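Long-range contacts in YfdX protein (Salmonella enterica I, PDB 6A02), which has no established biochemical activity but is implicated in the response to antibiotic stress and in virulence of Salmonella Typhi: residues A[42-47]-A[149-154]; A[63-68]-A[77-82]; A[128-133]-A[171-176]. One frame throughout, in Å; residues are numbered along the deposited sequence.

Contact 1 (A[42-47]-A[149-154])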
loop_
_atom_site.group_PDB
_atom_site.type_symbol
_atom_site.label_atom_id
_atom_site.label_comp_id
_atom_site.label_asym_id
_atom_site.label_seq_id
_atom_site.Cartn_x
_atom_site.Cartn_y
_atom_site.Cartn_z
ATOM N N LYS A 42 14.217 14.214 -19.995
ATOM C CA LYS A 42 13.398 13.008 -20.033
ATOM C C LYS A 42 12.131 13.176 -19.202
ATOM O O LYS A 42 11.047 12.752 -19.618
ATOM C CB LYS A 42 14.208 11.809 -19.551
ATOM C CG LYS A 42 13.515 10.482 -19.790
ATOM C CD LYS A 42 14.460 9.336 -19.459
ATOM C CE LYS A 42 13.926 8.003 -19.951
ATOM N NZ LYS A 42 14.936 6.922 -19.744
ATOM N N ALA A 43 12.240 13.824 -18.045
ATOM C CA ALA A 43 11.054 14.069 -17.232
ATOM C C ALA A 43 10.032 14.907 -17.987
ATOM O O ALA A 43 8.826 14.645 -17.919
ATOM C CB ALA A 43 11.441 14.761 -15.933
ATOM N N GLU A 44 10.495 15.919 -18.724
ATOM C CA GLU A 44 9.566 16.726 -19.508
ATOM C C GLU A 44 8.904 15.909 -20.604
ATOM O O GLU A 44 7.702 16.067 -20.853
ATOM C CB GLU A 44 10.290 17.940 -20.093
ATOM C CG GLU A 44 10.758 18.911 -19.030
ATOM C CD GLU A 44 11.485 20.108 -19.589
ATOM O OE1 GLU A 44 11.613 20.183 -20.828
ATOM O OE2 GLU A 44 11.935 20.957 -18.779
ATOM N N GLN A 45 9.666 15.026 -21.262
ATOM C CA GLN A 45 9.093 14.178 -22.303
ATOM C C GLN A 45 7.999 13.285 -21.737
ATOM O O GLN A 45 6.937 13.122 -22.349
ATOM C CB GLN A 45 10.181 13.315 -22.946
ATOM C CG GLN A 45 11.179 14.076 -23.819
ATOM C CD GLN A 45 12.237 13.164 -24.431
ATOM O OE1 GLN A 45 12.662 12.182 -23.820
ATOM N NE2 GLN A 45 12.649 13.478 -25.655
ATOM N N LEU A 46 8.236 12.713 -20.554
ATOM C CA LEU A 46 7.263 11.808 -19.953
ATOM C C LEU A 46 6.020 12.561 -19.492
ATOM O O LEU A 46 4.893 12.090 -19.684
ATOM C CB LEU A 46 7.918 11.071 -18.783
ATOM C CG LEU A 46 8.959 10.033 -19.201
ATOM C CD1 LEU A 46 9.903 9.730 -18.057
ATOM C CD2 LEU A 46 8.283 8.760 -19.679
ATOM N N ALA A 47 6.203 13.744 -18.905
ATOM C CA ALA A 47 5.057 14.549 -18.497
ATOM C C ALA A 47 4.275 15.040 -19.707
ATOM O O ALA A 47 3.041 15.115 -19.664
ATOM C CB ALA A 47 5.509 15.718 -17.618
ATOM N N LEU A 149 6.242 24.467 -14.647
ATOM C CA LEU A 149 7.316 24.624 -13.674
ATOM C C LEU A 149 8.632 24.081 -14.214
ATOM O O LEU A 149 9.696 24.674 -13.987
ATOM C CB LEU A 149 6.939 23.924 -12.363
ATOM C CG LEU A 149 5.794 24.591 -11.600
ATOM C CD1 LEU A 149 5.229 23.655 -10.534
ATOM C CD2 LEU A 149 6.261 25.898 -10.961
ATOM N N MET A 150 8.586 22.952 -14.932
ATOM C CA MET A 150 9.800 22.432 -15.553
ATOM C C MET A 150 10.361 23.419 -16.574
ATOM O O MET A 150 11.576 23.649 -16.616
ATOM C CB MET A 150 9.537 21.070 -16.190
ATOM C CG MET A 150 9.239 19.961 -15.168
ATOM S SD MET A 150 8.988 18.381 -16.008
ATOM C CE MET A 150 7.939 17.525 -14.813
ATOM N N ASN A 151 9.492 24.031 -17.382
ATOM C CA ASN A 151 9.960 25.044 -18.331
ATOM C C ASN A 151 10.670 26.177 -17.606
ATOM O O ASN A 151 11.648 26.747 -18.113
ATOM C CB ASN A 151 8.784 25.613 -19.130
ATOM C CG ASN A 151 8.157 24.605 -20.071
ATOM O OD1 ASN A 151 8.777 23.615 -20.450
ATOM N ND2 ASN A 151 6.915 24.859 -20.451
ATOM N N GLU A 152 10.186 26.527 -16.418
ATOM C CA GLU A 152 10.785 27.602 -15.642
ATOM C C GLU A 152 12.030 27.175 -14.878
ATOM O O GLU A 152 12.675 28.030 -14.266
ATOM C CB GLU A 152 9.755 28.185 -14.674
ATOM C CG GLU A 152 8.569 28.832 -15.359
ATOM C CD GLU A 152 7.444 29.157 -14.391
ATOM O OE1 GLU A 152 7.571 28.833 -13.196
ATOM O OE2 GLU A 152 6.431 29.734 -14.829
ATOM N N GLY A 153 12.386 25.890 -14.893
ATOM C CA GLY A 153 13.507 25.407 -14.116
ATOM C C GLY A 153 13.189 25.059 -12.678
ATOM O O GLY A 153 14.120 24.798 -11.907
ATOM N N LYS A 154 11.911 25.046 -12.295
ATOM C CA LYS A 154 11.502 24.769 -10.907
ATOM C C LYS A 154 11.172 23.282 -10.749
ATOM O O LYS A 154 10.019 22.874 -10.562
ATOM C CB LYS A 154 10.330 25.659 -10.515
ATOM C CG LYS A 154 10.679 27.144 -10.456
ATOM C CD LYS A 154 9.474 27.988 -10.076
ATOM C CE LYS A 154 9.823 29.470 -10.073
ATOM N NZ LYS A 154 8.653 30.284 -10.488
#
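Met150 reaches across from the last turn of helix 136-151 and lays its thioether against Glu44 of helix 40-54; the CA atoms of these two residues are 6.9 Å apart. CG of Met150 stands anti to its own carbonyl carbon (chi1 -68°); the chain beyond is extended and carries SD and CE toward helix 40-54. The Glu44 chain is extended too, and the two lie alongside each other, pointing opposite ways. CG of Glu44 meets Met150 SD at 3.5 Å, while its OE2 comes to 3.5 Å from Met150 CB. Farther in, Met150 CE rests 4.1 Å from Ala47 CB, and SD lies 4.4 Å from Ala43 CB. The two alanines, one turn apart, present a small surface to the methionine side chain, which also touches Ser31 of helix 19-36 and Ala158 and Leu162 of helix 155-167. Asn151 follows at the margin, its OD1 4.5 Å from Glu44 OE2. At Gly153 the chain leaves the helix in a Schellman motif: Gly153 N bonds to Met150 O and Lys154 N to Leu149 O, and the positive phi (85°) is one that suits glycine. Lys154 then takes the N-cap position of helix 155-167, its NZ paired with Glu152 OE1 at 3.3 Å. The attraction between the two segments is therefore probably mainly dispersion, the aliphatic part of Glu44 serving as apolar surface. Met150 O and Glu44 OE2 are both acceptors and form no bond, which suggests that the carboxylate adds little direct attraction here.

Contact 2 (A[63-68]-A[77-82])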
loop_
_atom_site.group_PDB
_atom_site.type_symbol
_atom_site.label_atom_id
_atom_site.label_comp_id
_atom_site.label_asym_id
_atom_site.label_seq_id
_atom_site.Cartn_x
_atom_site.Cartn_y
_atom_site.Cartn_z
ATOM N N LEU A 63 -17.100 8.352 -20.841
ATOM C CA LEU A 63 -17.224 6.899 -20.760
ATOM C C LEU A 63 -16.595 6.326 -19.496
ATOM O O LEU A 63 -16.976 5.228 -19.070
ATOM C CB LEU A 63 -16.557 6.245 -21.971
ATOM C CG LEU A 63 -17.156 6.607 -23.334
ATOM C CD1 LEU A 63 -16.387 5.909 -24.441
ATOM C CD2 LEU A 63 -18.619 6.224 -23.360
ATOM N N TYR A 64 -15.649 7.039 -18.885
ATOM C CA TYR A 64 -14.865 6.500 -17.780
ATOM C C TYR A 64 -15.275 7.057 -16.428
ATOM O O TYR A 64 -14.702 6.660 -15.409
ATOM C CB TYR A 64 -13.378 6.765 -18.022
ATOM C CG TYR A 64 -12.957 6.447 -19.430
ATOM C CD1 TYR A 64 -12.836 5.134 -19.859
ATOM C CD2 TYR A 64 -12.696 7.463 -20.340
ATOM C CE1 TYR A 64 -12.458 4.843 -21.167
ATOM C CE2 TYR A 64 -12.314 7.187 -21.639
ATOM C CZ TYR A 64 -12.198 5.880 -22.045
ATOM O OH TYR A 64 -11.819 5.601 -23.340
ATOM N N VAL A 65 -16.264 7.946 -16.394
ATOM C CA VAL A 65 -16.614 8.651 -15.171
ATOM C C VAL A 65 -17.350 7.723 -14.210
ATOM O O VAL A 65 -18.255 6.972 -14.600
ATOM C CB VAL A 65 -17.451 9.892 -15.525
ATOM C CG1 VAL A 65 -18.085 10.488 -14.289
ATOM C CG2 VAL A 65 -16.585 10.917 -16.234
ATOM N N LYS A 66 -16.950 7.761 -12.941
ATOM C CA LYS A 66 -17.688 7.106 -11.865
ATOM C C LYS A 66 -18.625 8.161 -11.295
ATOM O O LYS A 66 -18.215 9.002 -10.495
ATOM C CB LYS A 66 -16.721 6.588 -10.806
ATOM C CG LYS A 66 -17.391 5.839 -9.670
ATOM C CD LYS A 66 -16.525 4.680 -9.220
ATOM C CE LYS A 66 -17.180 3.882 -8.106
ATOM N NZ LYS A 66 -18.516 3.368 -8.483
ATOM N N SER A 67 -19.888 8.132 -11.722
ATOM C CA SER A 67 -20.782 9.249 -11.435
ATOM C C SER A 67 -21.150 9.340 -9.957
ATOM O O SER A 67 -21.435 10.436 -9.464
ATOM C CB SER A 67 -22.030 9.161 -12.312
ATOM O OG SER A 67 -22.590 7.862 -12.241
ATOM N N ASP A 68 -21.129 8.220 -9.230
ATOM C CA ASP A 68 -21.563 8.203 -7.836
ATOM C C ASP A 68 -20.459 8.599 -6.855
ATOM O O ASP A 68 -20.505 8.195 -5.686
ATOM C CB ASP A 68 -22.179 6.846 -7.468
ATOM C CG ASP A 68 -21.154 5.710 -7.442
ATOM O OD1 ASP A 68 -20.083 5.843 -8.069
ATOM O OD2 ASP A 68 -21.428 4.668 -6.802
ATOM N N HIS A 77 -14.619 15.258 -11.912
ATOM C CA HIS A 77 -15.174 13.920 -11.787
ATOM C C HIS A 77 -14.032 12.930 -11.671
ATOM O O HIS A 77 -12.961 13.124 -12.254
ATOM C CB HIS A 77 -16.020 13.561 -13.012
ATOM C CG HIS A 77 -17.195 14.467 -13.211
ATOM N ND1 HIS A 77 -18.424 14.222 -12.639
ATOM C CD2 HIS A 77 -17.320 15.628 -13.894
ATOM C CE1 HIS A 77 -19.262 15.188 -12.973
ATOM N NE2 HIS A 77 -18.618 16.053 -13.736
ATOM N N TYR A 78 -14.284 11.855 -10.937
ATOM C CA TYR A 78 -13.370 10.723 -10.925
ATOM C C TYR A 78 -13.597 9.846 -12.147
ATOM O O TYR A 78 -14.743 9.584 -12.533
ATOM C CB TYR A 78 -13.627 9.875 -9.684
ATOM C CG TYR A 78 -12.959 10.390 -8.442
ATOM C CD1 TYR A 78 -11.586 10.236 -8.263
ATOM C CD2 TYR A 78 -13.698 10.994 -7.425
ATOM C CE1 TYR A 78 -10.954 10.698 -7.123
ATOM C CE2 TYR A 78 -13.077 11.452 -6.261
ATOM C CZ TYR A 78 -11.703 11.307 -6.126
ATOM O OH TYR A 78 -11.076 11.763 -4.984
ATOM N N ILE A 79 -12.500 9.377 -12.744
ATOM C CA ILE A 79 -12.547 8.389 -13.817
ATOM C C ILE A 79 -11.845 7.104 -13.388
ATOM O O ILE A 79 -10.892 7.115 -12.597
ATOM C CB ILE A 79 -11.966 8.901 -15.154
ATOM C CG1 ILE A 79 -10.494 9.298 -14.994
ATOM C CG2 ILE A 79 -12.825 10.044 -15.736
ATOM C CD1 ILE A 79 -9.740 9.348 -16.341
ATOM N N ARG A 80 -12.319 5.992 -13.940
ATOM C CA ARG A 80 -11.757 4.669 -13.684
ATOM C C ARG A 80 -10.496 4.452 -14.510
ATOM O O ARG A 80 -10.505 4.650 -15.731
ATOM C CB ARG A 80 -12.774 3.590 -14.071
ATOM C CG ARG A 80 -14.011 3.548 -13.185
ATOM C CD ARG A 80 -15.030 2.521 -13.681
ATOM N NE ARG A 80 -15.575 2.950 -14.960
ATOM C CZ ARG A 80 -16.657 3.714 -15.095
ATOM N NH1 ARG A 80 -17.349 4.107 -14.026
ATOM N NH2 ARG A 80 -17.053 4.079 -16.312
ATOM N N ILE A 81 -9.417 4.015 -13.857
ATOM C CA ILE A 81 -8.171 3.712 -14.552
ATOM C C ILE A 81 -7.706 2.273 -14.388
ATOM O O ILE A 81 -6.809 1.848 -15.131
ATOM C CB ILE A 81 -7.029 4.700 -14.212
ATOM C CG1 ILE A 81 -6.502 4.474 -12.793
ATOM C CG2 ILE A 81 -7.490 6.128 -14.408
ATOM C CD1 ILE A 81 -5.234 5.262 -12.483
ATOM N N ASN A 82 -8.271 1.511 -13.457
ATOM C CA ASN A 82 -7.899 0.108 -13.317
ATOM C C ASN A 82 -8.963 -0.591 -12.493
ATOM O O ASN A 82 -9.655 0.037 -11.688
ATOM C CB ASN A 82 -6.522 -0.052 -12.658
ATOM C CG ASN A 82 -6.003 -1.469 -12.744
ATOM O OD1 ASN A 82 -5.756 -1.970 -13.828
ATOM N ND2 ASN A 82 -5.855 -2.129 -11.598
HETATM O O HOH W 1 -19.411 5.449 -16.791
HETATM O O HOH W 2 -17.076 11.429 -10.212
HETATM O O HOH W 3 -17.656 2.502 -11.625
#
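Leu63 and Tyr64 present their carbonyls to Arg80 from the end of a 3-10 turn. Leu63 O lies at the edge of the guanidinium, near its plane, 3.0 Å from Arg80 NH2. Tyr64 O accepts the backbone N-H of Arg80 at 2.9 Å. The guanidinium lies with one face over this oxygen without bonding to it; the bend at Arg80 chi3 (-67°) turns NE back over the carbonyl. Tyr64 CB packs on Ile79 CB at 3.8 Å. Val65 and Ile79 form an antiparallel non-hydrogen-bonded pair, and their side chains cross at about a right angle, CG2 to CG2. The other branch, CG1, anti to the backbone N (chi1 168°), touches His77 CB. Val65 O receives a weak bond from Arg80 NH1 and a water that bridges it to NH2. Lys66 N closes the pairing on Tyr78 O at 2.9 Å, whereas another water joins Lys66 O to Tyr78 N. Lys66 NZ forms a salt bridge with Asp68, whose OD1 offers its syn lone pair. Arg80 NE is bonded to Lys16 O, so the guanidinium is gripped from several directions. The short, weakly bonded strand 65-66 makes a single antiparallel bridge to strand 77-89, beside the chain's three-stranded sheet. With like charges on Lys66 NZ and Arg80 NH1 only 5.7 Å apart, the carbonyls, the carboxylate and a water accepting from NH1 and, weakly, from NZ probably temper the repulsion.

Contact 3 (A[128-133]-A[171-176])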
loop_
_atom_site.group_PDB
_atom_site.type_symbol
_atom_site.label_atom_id
_atom_site.label_comp_id
_atom_site.label_asym_id
_atom_site.label_seq_id
_atom_site.Cartn_x
_atom_site.Cartn_y
_atom_site.Cartn_z
ATOM N N ILE A 128 -14.565 -8.918 -4.084
ATOM C CA ILE A 128 -14.593 -7.462 -4.023
ATOM C C ILE A 128 -13.859 -6.943 -5.247
ATOM O O ILE A 128 -12.795 -7.460 -5.603
ATOM C CB ILE A 128 -13.905 -6.968 -2.733
ATOM C CG1 ILE A 128 -14.770 -7.274 -1.511
ATOM C CG2 ILE A 128 -13.582 -5.476 -2.817
ATOM C CD1 ILE A 128 -15.966 -6.377 -1.381
ATOM N N GLU A 129 -14.426 -5.936 -5.908
ATOM C CA GLU A 129 -13.768 -5.304 -7.039
ATOM C C GLU A 129 -13.163 -3.981 -6.584
ATOM O O GLU A 129 -13.863 -3.139 -6.005
ATOM C CB GLU A 129 -14.755 -5.072 -8.183
ATOM C CG GLU A 129 -14.097 -4.481 -9.389
ATOM C CD GLU A 129 -15.060 -4.145 -10.501
ATOM O OE1 GLU A 129 -16.206 -3.736 -10.212
ATOM O OE2 GLU A 129 -14.652 -4.270 -11.671
ATOM N N ASN A 130 -11.866 -3.800 -6.846
ATOM C CA ASN A 130 -11.146 -2.588 -6.449
ATOM C C ASN A 130 -10.959 -1.731 -7.689
ATOM O O ASN A 130 -10.205 -2.095 -8.595
ATOM C CB ASN A 130 -9.786 -2.932 -5.855
ATOM C CG ASN A 130 -9.869 -3.980 -4.799
ATOM O OD1 ASN A 130 -10.432 -3.764 -3.732
ATOM N ND2 ASN A 130 -9.279 -5.140 -5.081
ATOM N N GLN A 131 -11.628 -0.590 -7.726
ATOM C CA GLN A 131 -11.560 0.309 -8.862
ATOM C C GLN A 131 -10.638 1.469 -8.518
ATOM O O GLN A 131 -10.928 2.250 -7.602
ATOM C CB GLN A 131 -12.952 0.820 -9.229
ATOM C CG GLN A 131 -13.895 -0.283 -9.730
ATOM C CD GLN A 131 -15.222 0.258 -10.207
ATOM O OE1 GLN A 131 -15.447 1.470 -10.222
ATOM N NE2 GLN A 131 -16.113 -0.643 -10.607
ATOM N N GLU A 132 -9.530 1.568 -9.239
ATOM C CA GLU A 132 -8.603 2.675 -9.080
ATOM C C GLU A 132 -9.140 3.859 -9.869
ATOM O O GLU A 132 -9.473 3.718 -11.048
ATOM C CB GLU A 132 -7.234 2.259 -9.609
ATOM C CG GLU A 132 -6.162 3.286 -9.377
ATOM C CD GLU A 132 -4.806 2.891 -9.951
ATOM O OE1 GLU A 132 -4.700 1.813 -10.566
ATOM O OE2 GLU A 132 -3.842 3.672 -9.784
ATOM N N LEU A 133 -9.219 5.024 -9.218
ATOM C CA LEU A 133 -9.815 6.222 -9.796
ATOM C C LEU A 133 -8.866 7.399 -9.661
ATOM O O LEU A 133 -8.109 7.496 -8.687
ATOM C CB LEU A 133 -11.125 6.603 -9.078
ATOM C CG LEU A 133 -12.108 5.482 -8.708
ATOM C CD1 LEU A 133 -13.255 6.013 -7.863
ATOM C CD2 LEU A 133 -12.652 4.810 -9.954
ATOM N N VAL A 171 -8.882 4.195 -4.325
ATOM C CA VAL A 171 -9.349 2.854 -4.662
ATOM C C VAL A 171 -10.714 2.671 -4.023
ATOM O O VAL A 171 -10.833 2.634 -2.789
ATOM C CB VAL A 171 -8.373 1.767 -4.201
ATOM C CG1 VAL A 171 -8.934 0.377 -4.523
ATOM C CG2 VAL A 171 -7.007 1.956 -4.860
ATOM N N ASP A 172 -11.744 2.570 -4.855
ATOM C CA ASP A 172 -13.094 2.245 -4.412
ATOM C C ASP A 172 -13.225 0.729 -4.452
ATOM O O ASP A 172 -13.258 0.125 -5.535
ATOM C CB ASP A 172 -14.114 2.878 -5.356
ATOM C CG ASP A 172 -15.543 2.775 -4.842
ATOM O OD1 ASP A 172 -15.882 1.780 -4.170
ATOM O OD2 ASP A 172 -16.335 3.700 -5.113
ATOM N N SER A 173 -13.308 0.108 -3.284
ATOM C CA SER A 173 -13.489 -1.334 -3.179
ATOM C C SER A 173 -14.957 -1.598 -2.891
ATOM O O SER A 173 -15.483 -1.140 -1.869
ATOM C CB SER A 173 -12.608 -1.899 -2.064
ATOM O OG SER A 173 -11.235 -1.665 -2.338
ATOM N N GLN A 174 -15.619 -2.310 -3.794
ATOM C CA GLN A 174 -17.047 -2.549 -3.661
ATOM C C GLN A 174 -17.352 -4.024 -3.847
ATOM O O GLN A 174 -16.716 -4.711 -4.649
ATOM C CB GLN A 174 -17.854 -1.742 -4.677
ATOM C CG GLN A 174 -18.087 -0.298 -4.261
ATOM C CD GLN A 174 -18.715 0.546 -5.362
ATOM O OE1 GLN A 174 -19.722 1.222 -5.142
ATOM N NE2 GLN A 174 -18.111 0.528 -6.544
ATOM N N SER A 175 -18.317 -4.500 -3.075
ATOM C CA SER A 175 -18.860 -5.827 -3.305
ATOM C C SER A 175 -19.524 -5.874 -4.673
ATOM O O SER A 175 -19.999 -4.862 -5.196
ATOM C CB SER A 175 -19.873 -6.139 -2.215
ATOM O OG SER A 175 -20.870 -5.151 -2.253
ATOM N N VAL A 176 -19.525 -7.061 -5.267
ATOM C CA VAL A 176 -19.977 -7.237 -6.640
ATOM C C VAL A 176 -21.494 -7.370 -6.643
ATOM O O VAL A 176 -22.047 -8.298 -6.044
ATOM C CB VAL A 176 -19.307 -8.458 -7.284
ATOM C CG1 VAL A 176 -19.699 -8.564 -8.747
ATOM C CG2 VAL A 176 -17.803 -8.360 -7.133
HETATM O O HOH W 4 -17.162 -2.401 -7.975
#
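Strands 128-133 and 171-175 run antiparallel, 159° between their directions, with an axis separation of 4.5 Å. Glu129 with Gln174 and Gln131 with Asp172 are hydrogen-bonded pairs, each closed by two backbone bonds; Gln131 N to Asp172 O is the shortest of the four at 2.8 Å. Ile128 with Ser175, Asn130 with Ser173 and Glu132 with Val171 are the intervening non-hydrogen-bonded pairs, and CA-H...O contacts fill in between the bonds. On the face that carries these last pairs, Ser173 OG donates to Asn130 OD1 at 2.6 Å, in the carbonyl plane and on a lone pair. CG of Asn130 lies beside its own backbone N (chi1 -50°), and the amide nitrogen at the far end is held by Ser84 and Thr86 of strand 77-89, which fixes the rotation of the amide. Asn130 CB meets Val171 CG1 at 3.7 Å on one side of this bond; on the other, Ile128 CG2 approaches Ser173 CB at 3.8 Å, and Ile128 CD1 lies 3.5 Å from Ser175 N. The opposite face carries Glu129, Gln131, Asp172 and Gln174. Gln131 NE2 donates to Glu129 OE1 at 3.1 Å, meeting the carboxylate from above its plane, and a water also donates to this oxygen. The second oxygen, OE2, is bonded to Ser83 OG and Leu12 N, so both ends of the buried carboxylate are satisfied. The Leu133 and Asp172 side chains cross obliquely, CD1 against CB. Lys69 NZ of the third subunit bonds to Ser173 O, and its Lys70 O to Ser175 OG. The arrangement is that of the central strand and, within this chain, an outermost strand of a three-stranded antiparallel sheet, with a subunit interface along the latter.

In the fold
Contacts 2 and 3 adjoin, their centres 12 Å apart, and are joined through strands 77-89 and 125-135: Ile81 N lies 2.8 Å from Glu132 O, and Asn82 O 2.9 Å from Glu132 N, in a classic beta bulge. Lys66 also packs on Asp172 and Gln174. Contact 1 lies apart in the helical region, with its centre about 28 Å from that of contact 2 and 33 Å from that of contact 3. Helix 136-151 nevertheless directly follows strand 125-135, linking the regions along the chain. Contacts 1 and 3 both touch the third subunit. Separate sodium ions lie about 10 Å from the Ala43 side chain and 7 Å from that of Asn130.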